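Local coordinates for ENT (Trypanosoma brucei brucei, PDB 5ZX1), which is of unsettled function but carries an ENT domain, a helical module found in proteins linked to transcription and chromatin, and probably serves in that setting, at residues R46-C49 with R50-M54. Sequence-based numbering, arbitrary orientation.
Sequences RSLC and RVLCM
R46 and R50 meet one helical turn apart, joined through the backbone and laid against each other through their side chains. The amide of R50 gives its hydrogen to the carbonyl O of R46 at 3.1 Å, with an N-H...O angle of 162°. The next three links follow in step, V51 N to S47 O, L52 N to L48 O and C53 N to C49 O, the last 3.0 Å long and more bent than the others. Four successive carbonyls are thus each satisfied by the amide four residues on, the repeat that defines an alpha helix. Here it runs through the long first helix, 30-56, of the all-helical ENT domain, where C49 is buried against L86 and A89 of helix 79-91, and L48 and L52 face helix 62-74. On that side L48 CD2 comes within 4.4 Å of L52 CG, a light apolar touch.

The guanidinium groups of R46 and R50 stack, their planes 17° apart and their centres 4.2 Å from each other. R46 reaches this position on an extended chain whose CG stands anti to the backbone N. R50 sets its CD over the centre of the R46 plane, and the bend at chi3 (50°) turns the guanidinium beyond it so that it stacks on that of R46. NH1 of R46 in turn lies over one face of the R50 group, offset toward its rim and 3.4 Å from NH1 of R50; both are donors, so the pair makes no hydrogen bond. Flat stacking probably offsets part of the repulsion between like charges, and a long, weak ion pair from R50 NH1 to D92 OD2 may relieve a little of the rest. S47 OG, for its part, bonds back to the carbonyl O of S44 in the preceding turn.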
# COMPACT_ATOMS: atom_id res chain seq x y z
N ARG A 46 3.15 1.89 2.32
CA ARG A 46 3.66 1.49 1.01
C ARG A 46 3.14 0.12 0.62
O ARG A 46 2.55 -0.08 -0.45
CB ARG A 46 5.20 1.49 1.01
CG ARG A 46 5.81 1.06 -0.32
CD ARG A 46 7.30 0.83 -0.19
NE ARG A 46 7.84 0.19 -1.40
CZ ARG A 46 8.21 -1.09 -1.48
NH1 ARG A 46 8.69 -1.56 -2.63
NH2 ARG A 46 8.13 -1.89 -0.42
N SER A 47 3.35 -0.84 1.51
CA SER A 47 2.93 -2.19 1.23
C SER A 47 1.41 -2.24 1.07
O SER A 47 0.88 -3.12 0.38
CB SER A 47 3.39 -3.12 2.35
OG SER A 47 2.56 -2.94 3.47
N LEU A 48 0.71 -1.30 1.69
CA LEU A 48 -0.74 -1.20 1.57
C LEU A 48 -1.15 -0.79 0.16
O LEU A 48 -2.09 -1.35 -0.40
CB LEU A 48 -1.30 -0.20 2.57
CG LEU A 48 -2.22 -0.71 3.67
CD1 LEU A 48 -2.95 0.49 4.24
CD2 LEU A 48 -3.20 -1.72 3.13
N CYS A 49 -0.48 0.21 -0.39
CA CYS A 49 -0.76 0.62 -1.76
C CYS A 49 -0.50 -0.51 -2.77
O CYS A 49 -1.32 -0.76 -3.65
CB CYS A 49 0.09 1.84 -2.11
SG CYS A 49 -0.48 3.35 -1.31
N ARG A 50 0.64 -1.18 -2.65
CA ARG A 50 1.05 -2.16 -3.65
C ARG A 50 0.04 -3.28 -3.72
O ARG A 50 -0.51 -3.61 -4.78
CB ARG A 50 2.44 -2.71 -3.33
CG ARG A 50 3.50 -1.63 -3.20
CD ARG A 50 4.66 -2.09 -2.33
NE ARG A 50 5.14 -3.39 -2.77
CZ ARG A 50 5.87 -3.59 -3.87
NH1 ARG A 50 6.21 -2.59 -4.66
NH2 ARG A 50 6.24 -4.83 -4.16
N VAL A 51 -0.20 -3.85 -2.56
CA VAL A 51 -1.11 -4.95 -2.39
C VAL A 51 -2.56 -4.62 -2.81
O VAL A 51 -3.22 -5.42 -3.47
CB VAL A 51 -1.02 -5.42 -0.93
CG1 VAL A 51 -2.28 -6.02 -0.47
CG2 VAL A 51 0.12 -6.38 -0.77
N LEU A 52 -3.06 -3.45 -2.46
CA LEU A 52 -4.42 -3.11 -2.89
C LEU A 52 -4.45 -2.93 -4.42
O LEU A 52 -5.49 -3.16 -5.06
CB LEU A 52 -4.93 -1.86 -2.19
CG LEU A 52 -5.25 -2.09 -0.71
CD1 LEU A 52 -6.07 -0.95 -0.10
CD2 LEU A 52 -5.94 -3.43 -0.52
N CYS A 53 -3.32 -2.54 -5.00
CA CYS A 53 -3.24 -2.43 -6.45
C CYS A 53 -3.06 -3.80 -7.12
O CYS A 53 -3.46 -3.98 -8.27
CB CYS A 53 -2.09 -1.51 -6.84
SG CYS A 53 -2.37 0.18 -6.39
N MET A 54 -2.46 -4.75 -6.42
CA MET A 54 -2.35 -6.09 -6.98
C MET A 54 -3.72 -6.71 -7.17
O MET A 54 -3.94 -7.48 -8.10
CB MET A 54 -1.51 -6.98 -6.08
CG MET A 54 -0.03 -6.70 -6.13
SD MET A 54 0.77 -7.80 -4.95
CE MET A 54 2.47 -7.23 -5.04